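Local structure of lectin (Pleurotus ostreatus, 6T0Q) at residues L193-S198 against I289-I294; K220-C225 against E302-D307; K34-G39 against R53-N58; W149-A154 against P171-Q176. The protein binds calcium ions and probably recognises galactose-type sugars such as N-acetylgalactosamine on glycans. All coordinates share one frame; numbering follows the deposited sequence. Where two conformers were deposited one is given.

Interaction 1 (L193-S198 against I289-I294)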
# COMPACT_ATOMS: atom_id res chain seq x y z
N LEU A 193 19.47 4.57 -17.48
CA LEU A 193 18.04 4.76 -17.71
C LEU A 193 17.87 5.90 -18.70
O LEU A 193 18.73 6.79 -18.77
CB LEU A 193 17.28 5.12 -16.41
CG LEU A 193 17.15 4.01 -15.36
CD1 LEU A 193 16.62 4.59 -14.04
CD2 LEU A 193 16.22 2.91 -15.88
N PRO A 194 16.77 5.92 -19.46
CA PRO A 194 16.52 7.07 -20.34
C PRO A 194 15.98 8.24 -19.54
O PRO A 194 15.26 8.07 -18.56
CB PRO A 194 15.47 6.53 -21.31
CG PRO A 194 14.67 5.57 -20.47
CD PRO A 194 15.73 4.89 -19.59
N LEU A 195 16.36 9.45 -19.95
CA LEU A 195 15.61 10.64 -19.57
C LEU A 195 14.56 11.00 -20.61
O LEU A 195 13.54 11.61 -20.28
CB LEU A 195 16.55 11.82 -19.33
CG LEU A 195 17.40 11.70 -18.07
CD1 LEU A 195 18.32 12.89 -17.95
CD2 LEU A 195 16.50 11.54 -16.82
N ARG A 196 14.81 10.64 -21.87
CA ARG A 196 13.75 10.62 -22.86
C ARG A 196 12.56 9.85 -22.30
O ARG A 196 12.71 8.75 -21.76
CB ARG A 196 14.27 9.96 -24.14
CG ARG A 196 13.23 9.83 -25.24
CD ARG A 196 13.82 9.07 -26.44
NE ARG A 196 15.08 9.65 -26.90
CZ ARG A 196 15.21 10.39 -27.99
NH1 ARG A 196 14.13 10.65 -28.73
NH2 ARG A 196 16.39 10.87 -28.34
N GLY A 197 11.37 10.44 -22.41
CA GLY A 197 10.19 9.89 -21.77
C GLY A 197 9.87 10.48 -20.41
O GLY A 197 8.76 10.26 -19.90
N SER A 198 10.79 11.22 -19.81
CA SER A 198 10.55 11.91 -18.56
C SER A 198 10.39 13.41 -18.81
O SER A 198 10.64 13.91 -19.91
CB SER A 198 11.69 11.65 -17.56
OG SER A 198 11.83 10.26 -17.33
N ILE A 289 14.12 16.47 -12.88
CA ILE A 289 13.72 15.39 -13.78
C ILE A 289 14.29 14.09 -13.22
O ILE A 289 15.38 14.08 -12.65
CB ILE A 289 14.21 15.66 -15.22
CG1 ILE A 289 13.67 14.61 -16.20
CG2 ILE A 289 15.74 15.71 -15.30
CD1 ILE A 289 13.97 14.98 -17.67
N ALA A 290 13.53 13.00 -13.36
CA ALA A 290 13.98 11.72 -12.84
C ALA A 290 13.28 10.60 -13.58
O ALA A 290 12.17 10.75 -14.09
CB ALA A 290 13.73 11.58 -11.33
N THR A 291 13.96 9.46 -13.63
CA THR A 291 13.41 8.21 -14.13
C THR A 291 13.71 7.15 -13.09
O THR A 291 14.83 7.09 -12.58
CB THR A 291 14.02 7.83 -15.49
OG1 THR A 291 13.83 8.90 -16.42
CG2 THR A 291 13.37 6.54 -16.04
N ILE A 292 12.71 6.34 -12.76
CA ILE A 292 12.84 5.34 -11.71
C ILE A 292 12.33 4.02 -12.27
O ILE A 292 11.22 3.95 -12.79
CB ILE A 292 12.03 5.71 -10.46
CG1 ILE A 292 12.50 7.05 -9.87
CG2 ILE A 292 12.11 4.58 -9.42
CD1 ILE A 292 11.50 7.63 -8.87
N LEU A 293 13.14 2.96 -12.14
CA LEU A 293 12.69 1.62 -12.48
C LEU A 293 12.69 0.75 -11.23
O LEU A 293 13.70 0.69 -10.52
CB LEU A 293 13.57 0.99 -13.56
CG LEU A 293 12.97 -0.29 -14.15
CD1 LEU A 293 13.32 -0.39 -15.62
CD2 LEU A 293 13.48 -1.52 -13.44
N ILE A 294 11.57 0.08 -10.99
CA ILE A 294 11.39 -0.79 -9.84
C ILE A 294 11.27 -2.22 -10.35
O ILE A 294 10.53 -2.48 -11.30
CB ILE A 294 10.14 -0.39 -9.04
CG1 ILE A 294 10.36 0.99 -8.41
CG2 ILE A 294 9.82 -1.41 -7.99
CD1 ILE A 294 9.06 1.64 -7.96

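Interaction 2 (K220-C225 against E302-D307)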
# COMPACT_ATOMS: atom_id res chain seq x y z
N LYS A 220 6.31 11.10 -4.86
CA LYS A 220 5.68 10.07 -5.67
C LYS A 220 5.69 8.76 -4.90
O LYS A 220 6.75 8.34 -4.42
CB LYS A 220 6.38 9.91 -7.03
CG LYS A 220 5.83 8.77 -7.89
CD LYS A 220 4.47 9.11 -8.50
CE LYS A 220 3.99 7.96 -9.38
NZ LYS A 220 2.65 8.23 -9.94
N THR A 221 4.53 8.12 -4.79
CA THR A 221 4.40 6.84 -4.10
C THR A 221 4.07 5.75 -5.11
O THR A 221 3.25 5.94 -6.00
CB THR A 221 3.31 6.91 -3.04
OG1 THR A 221 3.69 7.86 -2.04
CG2 THR A 221 3.10 5.54 -2.37
N VAL A 222 4.73 4.60 -4.97
CA VAL A 222 4.36 3.40 -5.71
C VAL A 222 3.88 2.37 -4.70
O VAL A 222 4.58 2.08 -3.72
CB VAL A 222 5.54 2.87 -6.56
CG1 VAL A 222 5.11 1.62 -7.34
CG2 VAL A 222 6.02 3.97 -7.53
N ASN A 223 2.69 1.82 -4.93
CA ASN A 223 2.11 0.90 -3.94
C ASN A 223 1.30 -0.14 -4.70
O ASN A 223 0.08 -0.03 -4.87
CB ASN A 223 1.27 1.66 -2.91
CG ASN A 223 0.50 0.75 -1.96
OD1 ASN A 223 -0.62 1.07 -1.56
ND2 ASN A 223 1.10 -0.37 -1.57
N GLN A 224 1.99 -1.17 -5.20
CA GLN A 224 1.33 -2.32 -5.83
C GLN A 224 1.14 -3.37 -4.73
O GLN A 224 1.99 -4.23 -4.52
CB GLN A 224 2.15 -2.86 -7.00
CG GLN A 224 2.52 -1.82 -8.05
CD GLN A 224 1.34 -1.40 -8.92
OE1 GLN A 224 0.29 -2.03 -8.92
NE2 GLN A 224 1.52 -0.31 -9.67
N CYS A 225 0.00 -3.31 -4.03
CA CYS A 225 -0.17 -4.14 -2.84
C CYS A 225 -0.28 -5.63 -3.15
O CYS A 225 -0.25 -6.44 -2.22
CB CYS A 225 -1.39 -3.69 -2.02
SG CYS A 225 -2.95 -3.52 -2.92
N GLU A 302 8.46 -1.86 -13.28
CA GLU A 302 7.71 -0.71 -13.74
C GLU A 302 8.60 0.52 -13.67
O GLU A 302 9.50 0.61 -12.82
CB GLU A 302 6.42 -0.50 -12.95
CG GLU A 302 6.56 0.26 -11.65
CD GLU A 302 5.20 0.48 -10.99
OE1 GLU A 302 4.71 -0.45 -10.31
OE2 GLU A 302 4.61 1.57 -11.17
N THR A 303 8.35 1.45 -14.58
CA THR A 303 9.07 2.71 -14.67
C THR A 303 8.16 3.84 -14.23
O THR A 303 6.97 3.88 -14.58
CB THR A 303 9.58 2.95 -16.09
OG1 THR A 303 10.58 1.97 -16.39
CG2 THR A 303 10.18 4.36 -16.24
N VAL A 304 8.71 4.74 -13.42
CA VAL A 304 8.05 5.96 -12.99
C VAL A 304 8.91 7.12 -13.48
O VAL A 304 10.13 7.05 -13.39
CB VAL A 304 7.91 6.00 -11.45
CG1 VAL A 304 7.52 7.38 -10.98
CG2 VAL A 304 6.90 4.94 -10.99
N VAL A 305 8.27 8.15 -14.04
CA VAL A 305 8.98 9.34 -14.50
C VAL A 305 8.39 10.55 -13.79
O VAL A 305 7.23 10.54 -13.37
CB VAL A 305 8.90 9.52 -16.03
CG1 VAL A 305 9.44 8.27 -16.74
CG2 VAL A 305 7.47 9.81 -16.47
N THR A 306 9.19 11.60 -13.66
CA THR A 306 8.65 12.87 -13.22
C THR A 306 7.60 13.35 -14.22
O THR A 306 7.89 13.46 -15.42
CB THR A 306 9.76 13.91 -13.05
OG1 THR A 306 10.74 13.76 -14.09
CG2 THR A 306 10.44 13.71 -11.69
N ASP A 307 6.39 13.60 -13.74
CA ASP A 307 5.29 14.06 -14.56
C ASP A 307 4.25 14.69 -13.63
O ASP A 307 4.50 14.89 -12.44
CB ASP A 307 4.72 12.91 -15.41
CG ASP A 307 4.22 11.73 -14.56
OD1 ASP A 307 3.87 11.92 -13.38
OD2 ASP A 307 4.17 10.59 -15.08

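Interaction 3 (K34-G39 against R53-N58). With NAG (2-acetamido-2-deoxy-beta-D-glucopyranose), chain E.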
# COMPACT_ATOMS: atom_id res chain seq x y z
N LYS A 34 32.52 -12.26 -22.81
CA LYS A 34 32.86 -12.90 -24.08
C LYS A 34 31.63 -13.03 -24.98
O LYS A 34 30.51 -13.20 -24.51
CB LYS A 34 33.45 -14.31 -23.87
CG LYS A 34 34.51 -14.44 -22.76
CD LYS A 34 35.75 -13.63 -23.09
CE LYS A 34 36.83 -13.77 -21.99
NZ LYS A 34 37.90 -12.75 -22.17
N TRP A 35 31.88 -12.94 -26.28
CA TRP A 35 30.88 -13.31 -27.28
C TRP A 35 30.78 -14.83 -27.36
O TRP A 35 31.81 -15.52 -27.39
CB TRP A 35 31.29 -12.76 -28.65
CG TRP A 35 31.27 -11.27 -28.74
CD1 TRP A 35 32.33 -10.41 -28.60
CD2 TRP A 35 30.12 -10.45 -28.98
NE1 TRP A 35 31.90 -9.11 -28.74
CE2 TRP A 35 30.54 -9.11 -28.97
CE3 TRP A 35 28.76 -10.73 -29.19
CZ2 TRP A 35 29.66 -8.04 -29.17
CZ3 TRP A 35 27.88 -9.67 -29.39
CH2 TRP A 35 28.34 -8.35 -29.38
N ILE A 36 29.56 -15.36 -27.40
CA ILE A 36 29.42 -16.81 -27.56
C ILE A 36 28.45 -17.12 -28.69
O ILE A 36 27.53 -16.35 -29.00
CB ILE A 36 28.98 -17.52 -26.27
CG1 ILE A 36 27.62 -17.01 -25.79
CG2 ILE A 36 30.06 -17.39 -25.20
CD1 ILE A 36 27.12 -17.72 -24.51
N TRP A 37 28.68 -18.28 -29.30
CA TRP A 37 27.74 -18.88 -30.24
C TRP A 37 27.92 -20.39 -30.10
O TRP A 37 28.39 -20.88 -29.07
CB TRP A 37 27.97 -18.31 -31.66
CG TRP A 37 26.83 -18.58 -32.59
CD1 TRP A 37 26.82 -19.44 -33.65
CD2 TRP A 37 25.51 -18.01 -32.52
NE1 TRP A 37 25.58 -19.43 -34.25
CE2 TRP A 37 24.76 -18.56 -33.58
CE3 TRP A 37 24.89 -17.07 -31.67
CZ2 TRP A 37 23.42 -18.21 -33.82
CZ3 TRP A 37 23.56 -16.72 -31.91
CH2 TRP A 37 22.84 -17.30 -32.98
N THR A 38 27.55 -21.14 -31.14
CA THR A 38 27.54 -22.60 -31.08
C THR A 38 28.84 -23.25 -31.51
O THR A 38 29.12 -24.38 -31.11
CB THR A 38 26.43 -23.17 -31.97
OG1 THR A 38 26.65 -22.75 -33.32
CG2 THR A 38 25.04 -22.72 -31.49
N GLY A 39 29.63 -22.59 -32.35
CA GLY A 39 30.76 -23.27 -32.94
C GLY A 39 30.43 -24.10 -34.16
O GLY A 39 31.29 -24.85 -34.64
N ARG A 53 19.43 -19.86 -31.81
CA ARG A 53 20.15 -20.83 -30.96
C ARG A 53 19.96 -20.50 -29.49
O ARG A 53 19.93 -19.32 -29.12
CB ARG A 53 21.65 -20.83 -31.31
CG ARG A 53 21.95 -21.31 -32.74
CD ARG A 53 21.57 -22.79 -32.88
NE ARG A 53 21.96 -23.37 -34.17
CZ ARG A 53 21.09 -23.70 -35.13
NH1 ARG A 53 19.79 -23.48 -34.96
NH2 ARG A 53 21.53 -24.25 -36.25
N PRO A 54 19.82 -21.52 -28.63
CA PRO A 54 19.66 -21.28 -27.19
C PRO A 54 20.98 -21.23 -26.44
O PRO A 54 21.95 -21.89 -26.79
CB PRO A 54 18.85 -22.50 -26.73
CG PRO A 54 19.40 -23.61 -27.59
CD PRO A 54 19.70 -22.95 -28.96
N PHE A 55 20.98 -20.44 -25.36
CA PHE A 55 22.11 -20.32 -24.45
C PHE A 55 21.58 -20.25 -23.03
O PHE A 55 20.64 -19.49 -22.76
CB PHE A 55 22.97 -19.09 -24.79
CG PHE A 55 23.47 -19.10 -26.20
CD1 PHE A 55 24.66 -19.76 -26.52
CD2 PHE A 55 22.73 -18.54 -27.22
CE1 PHE A 55 25.11 -19.82 -27.84
CE2 PHE A 55 23.17 -18.58 -28.55
CZ PHE A 55 24.37 -19.23 -28.86
N ARG A 56 22.17 -21.03 -22.12
CA ARG A 56 21.68 -21.18 -20.76
C ARG A 56 22.85 -21.24 -19.79
O ARG A 56 23.88 -21.84 -20.08
CB ARG A 56 20.90 -22.49 -20.55
CG ARG A 56 19.45 -22.47 -20.92
CD ARG A 56 18.90 -23.89 -20.77
NE ARG A 56 19.11 -24.46 -19.43
CZ ARG A 56 18.12 -24.79 -18.60
NH1 ARG A 56 16.86 -24.59 -18.96
NH2 ARG A 56 18.39 -25.32 -17.41
N LYS A 57 22.63 -20.69 -18.60
CA LYS A 57 23.61 -20.83 -17.52
C LYS A 57 22.89 -20.72 -16.18
O LYS A 57 22.19 -19.73 -15.94
CB LYS A 57 24.68 -19.77 -17.67
CG LYS A 57 25.56 -19.58 -16.47
CD LYS A 57 26.73 -20.52 -16.45
CE LYS A 57 27.77 -19.97 -15.49
NZ LYS A 57 28.85 -20.93 -15.23
N ASN A 58 23.01 -21.75 -15.35
CA ASN A 58 22.56 -21.72 -13.96
C ASN A 58 23.68 -21.12 -13.12
O ASN A 58 24.76 -21.70 -13.01
CB ASN A 58 22.22 -23.13 -13.47
CG ASN A 58 21.69 -23.16 -12.03
OD1 ASN A 58 21.42 -22.11 -11.44
ND2 ASN A 58 21.53 -24.37 -11.45
C1 NAG E . 21.00 -24.62 -10.11
C2 NAG E . 19.80 -25.55 -10.23
C3 NAG E . 19.20 -25.84 -8.85
C4 NAG E . 20.25 -26.35 -7.87
C5 NAG E . 21.44 -25.38 -7.86
C6 NAG E . 22.59 -25.85 -7.01
C7 NAG E . 18.63 -25.42 -12.38
C8 NAG E . 17.56 -24.73 -13.17
N2 NAG E . 18.80 -24.99 -11.12
O3 NAG E . 18.16 -26.79 -9.01
O5 NAG E . 21.96 -25.18 -9.19
O6 NAG E . 23.35 -26.84 -7.68
O7 NAG E . 19.31 -26.32 -12.85

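Interaction 4 (W149-A154 against P171-Q176)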
# COMPACT_ATOMS: atom_id res chain seq x y z
N TRP A 149 28.65 -21.49 -20.47
CA TRP A 149 27.24 -21.55 -20.83
C TRP A 149 26.98 -22.78 -21.70
O TRP A 149 27.88 -23.27 -22.39
CB TRP A 149 26.83 -20.27 -21.57
CG TRP A 149 26.74 -19.07 -20.66
CD1 TRP A 149 27.69 -18.62 -19.78
CD2 TRP A 149 25.61 -18.18 -20.52
NE1 TRP A 149 27.23 -17.51 -19.11
CE2 TRP A 149 25.96 -17.22 -19.54
CE3 TRP A 149 24.34 -18.13 -21.11
CZ2 TRP A 149 25.08 -16.20 -19.15
CZ3 TRP A 149 23.47 -17.11 -20.72
CH2 TRP A 149 23.85 -16.16 -19.76
N LYS A 150 25.75 -23.28 -21.66
CA LYS A 150 25.33 -24.39 -22.50
C LYS A 150 24.56 -23.88 -23.71
O LYS A 150 23.89 -22.85 -23.65
CB LYS A 150 24.47 -25.39 -21.71
CG LYS A 150 25.23 -26.15 -20.60
CD LYS A 150 26.54 -26.72 -21.13
CE LYS A 150 27.11 -27.81 -20.20
NZ LYS A 150 26.26 -29.04 -20.12
N THR A 151 24.65 -24.62 -24.81
CA THR A 151 23.94 -24.28 -26.03
C THR A 151 23.49 -25.56 -26.73
O THR A 151 23.70 -26.67 -26.23
CB THR A 151 24.81 -23.41 -26.96
OG1 THR A 151 24.01 -22.92 -28.05
CG2 THR A 151 25.96 -24.21 -27.52
N LEU A 152 22.86 -25.40 -27.89
CA LEU A 152 22.55 -26.52 -28.78
C LEU A 152 22.80 -26.10 -30.21
O LEU A 152 22.63 -24.93 -30.57
CB LEU A 152 21.09 -26.98 -28.66
CG LEU A 152 20.57 -27.66 -27.39
CD1 LEU A 152 19.07 -27.90 -27.57
CD2 LEU A 152 21.29 -28.96 -27.12
N ARG A 153 23.19 -27.06 -31.05
CA ARG A 153 23.30 -26.82 -32.49
C ARG A 153 21.96 -27.03 -33.18
O ARG A 153 21.85 -27.78 -34.15
CB ARG A 153 24.36 -27.73 -33.10
CG ARG A 153 25.75 -27.54 -32.54
CD ARG A 153 26.76 -28.35 -33.34
NE ARG A 153 28.12 -28.11 -32.89
CZ ARG A 153 29.17 -28.08 -33.70
NH1 ARG A 153 29.02 -28.26 -35.01
NH2 ARG A 153 30.38 -27.86 -33.21
N ALA A 154 20.92 -26.36 -32.68
CA ALA A 154 19.56 -26.55 -33.15
C ALA A 154 18.72 -25.42 -32.60
O ALA A 154 19.14 -24.70 -31.69
CB ALA A 154 19.00 -27.92 -32.73
N PRO A 171 25.96 -29.35 -25.14
CA PRO A 171 27.37 -28.97 -25.31
C PRO A 171 27.63 -27.56 -24.79
O PRO A 171 26.71 -26.77 -24.58
CB PRO A 171 27.57 -29.05 -26.82
CG PRO A 171 26.22 -28.73 -27.38
CD PRO A 171 25.24 -29.39 -26.42
N SER A 172 28.91 -27.27 -24.58
CA SER A 172 29.35 -25.95 -24.16
C SER A 172 29.26 -24.94 -25.30
O SER A 172 29.57 -25.25 -26.45
CB SER A 172 30.80 -26.00 -23.67
OG SER A 172 30.98 -26.99 -22.68
N ALA A 173 28.85 -23.72 -24.97
CA ALA A 173 28.94 -22.62 -25.93
C ALA A 173 30.39 -22.42 -26.38
O ALA A 173 31.33 -22.74 -25.65
CB ALA A 173 28.38 -21.33 -25.31
N ALA A 174 30.57 -21.88 -27.58
CA ALA A 174 31.90 -21.64 -28.13
C ALA A 174 32.16 -20.14 -28.20
O ALA A 174 31.38 -19.39 -28.79
CB ALA A 174 32.05 -22.27 -29.52
N VAL A 175 33.27 -19.72 -27.59
CA VAL A 175 33.62 -18.30 -27.53
C VAL A 175 33.94 -17.79 -28.93
O VAL A 175 34.76 -18.39 -29.64
CB VAL A 175 34.79 -18.08 -26.56
CG1 VAL A 175 35.34 -16.65 -26.69
CG2 VAL A 175 34.35 -18.37 -25.12
N GLN A 176 33.28 -16.70 -29.33
CA GLN A 176 33.51 -16.07 -30.63
C GLN A 176 34.48 -14.89 -30.57
O GLN A 176 34.94 -14.44 -31.63
CB GLN A 176 32.18 -15.55 -31.21
CG GLN A 176 31.15 -16.66 -31.41
CD GLN A 176 31.64 -17.71 -32.37
OE1 GLN A 176 31.87 -17.43 -33.55
NE2 GLN A 176 31.82 -18.94 -31.87

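Interaction 1 (L193-S198 against I289-I294)
The flat carbonyl group of Pro194 receives the hydroxyl of Thr291 in its own plane: OG1 donates to Pro194 O at 2.7 Å, with a C=O...O angle of 154°. CG2 of Thr291, anti to the backbone N, also rests near this oxygen (OG1 has chi1 -56°). A second hydroxyl joins it: in the conformer given, one of two, Ser198 OG is hydrogen-bonded to Thr291 OG1 at 2.6 Å, so the bond may not always be made, and Ala290 O offers a second, weak contact at 3.3 Å. A type II turn from Leu195 to Ser198, closed by the bond from Ser198 N to Leu195 O, brings this serine back to the strand. Leu193 spreads its two methyls along the strand: CD1 lies 3.4 Å from Thr291 O and CD2 4.0 Å from Leu293 CB, while Ser198 CB packs 3.8 Å from Ile289 CG1. Leu293 also touches a bound N-acetylglucosamine, as part of a glycan pocket. In the C-terminal beta sandwich the loop lies against strand 287-296, which runs between strands 229-239 and 301-305; Leu195 reaches Leu235 on the first, and Ser198 and Thr291 reach Val305 and Thr303 on the second.

Interaction 2 (K220-C225 against E302-D307)
Val222 and Val304 meet tip to tip, CG2 to CG2 at 3.7 Å, across the interior of the C-terminal beta sandwich. Their strands belong to its two facing sheets and run antiparallel, with axes 9.5 Å apart, so the contact is made by side chains and has no backbone bond across it. The other methyl of Val304, CG1, supports Lys220, touching CG at 3.8 Å and CE at 3.9 Å; the two side chains cross obliquely, and the lysine chain bends at chi2. On the other flank Val222 CG1 slides past the carboxylate of Glu302, 3.6 Å from OE1. The CG of Glu302 sits between its backbone N and carbonyl carbon (chi1 84°), and the chain is extended beyond CG, toward strand 214-222. There it meets Gln224 tip to tip: NE2 gives OE1 a weak hydrogen bond of 3.3 Å, bent to 133° at the hydrogen, with amide and carboxylate planes turned 48° apart.

The second shell holds the polar ends. Tyr296 OH is the stronger partner of Glu302 OE1, while Ser309 OG takes both Lys220 NZ and Asp307 OD1. Backbone bonds to Phe275 and Asn273 hold strand 214-222 in one sheet, and those to Ile294 and Ile292 hold strand 301-305 in the other. Beyond Gln224 the chain reaches the dimer interface, where Asn223 OD1 bonds to Asn223 ND2 of the second subunit and Cys225 SG forms a disulfide with Cys225 SG of that same subunit.

Interaction 3 (K34-G39 against R53-N58)
Within the core of the N-terminal beta sandwich, beside the calcium site to which Asn118 contributes, Trp37 and Phe55 pack together with Ile36, Thr38 and Arg53. The two strands cross at 128° with axes 8.8 Å apart, without a hydrogen bond between them. CG of Trp37 lies anti to its backbone N (chi1 -164°); although CB leaves the opposing strand, the far part of the indole comes back to it. Its CE3 touches Phe55 CZ at 3.6 Å. The six-membered ring and the phenyl meet obliquely, with centroids 5.4 Å apart and planes at 45°. Over one face of the indole, toward the rim, lie Arg53 CB and Thr38 CG2, with Phe55 CZ on the same side, and Arg53 CG is 3.6 Å from Trp37 CZ2. It is therefore the aliphatic part of the arginine that meets the ring, at about a right angle. Thr38 CG2 reaches Arg53 CG at 3.6 Å, and lies at the edge of the guanidinium. Arg53 NH2 forms a salt bridge with Glu40 OE2, while Glu40 OE1 is hydrogen-bonded to Thr38 OG1. On the other flank Ile36 CD1 meets Phe55 CD1 at 3.8 Å. Further along the strand, Asn58 ND2 is bonded covalently to C1 of the sugar at 1.5 Å, an N-linked glycan. The whole is a buried aromatic and aliphatic cluster of the kind that fills the core of a beta sandwich.

Interaction 4 (W149-A154 against P171-Q176)
Trp149 O accepts the backbone N-H of Ala173 at 2.8 Å in a nearly linear bond (178° at the hydrogen), the donor tilted from the carbonyl plane. The CA of Ser172 adds a CH...O contact to the same oxygen, at 3.5 Å. The reciprocal bond runs from Thr151 N to Pro171 O, 3.0 Å long and 166° at the hydrogen, and here too a CA, that of Lys150, approaches the acceptor. Together they frame Lys150 and Ser172 as a non-hydrogen-bonded pair, a single antiparallel bridge with CA atoms 4.6 Å apart. It ties edge strand 150-151, of the sheet holding strand 51-60, to the loop leading into strand 174-178. Thr151 CG2 rests 3.7 Å from Ala173 CA; OG1, anti to N (chi1 -172°), is hydrogen-bonded to Pro54 O in the adjoining strand, which leaves CG2 between backbone N and carbonyl carbon. Leu152 CD2 meets Pro171 CD at 4.0 Å, the two side chains crossing at about a right angle, and Trp149 CB packs on Ala173 CB at 4.2 Å. Lys150 lays its CD 3.5 Å from Pro171 O. The chemistry is thus that of main chain pairing with main chain: two straight amide bonds fix the register, apolar groups pack beside them, and the lysine ammonium is held by the carbonyls of Trp170 and Asp167, which probably spread its charge.

How the interactions relate
Going from the N terminus, interaction 3 comes first and closes a short loop between strand 34-37 and strand 51-60. Interaction 4 closes the next one, joining strand 150-151 to the loop just before strand 174-178. The two follow in series yet adjoin, their centres 5 Å apart: strands 34-37 and 174-178 pair, as do 51-60 and 150-151, so both belong to the N-terminal sandwich. The chain then passes into the C-terminal sandwich, where interactions 1 and 2 cross, their segments alternating. They share neighbouring strands 287-296 and 301-305; interaction 1 fastens the entering loop to that sheet, while interaction 2 joins the same sheet to the opposite one.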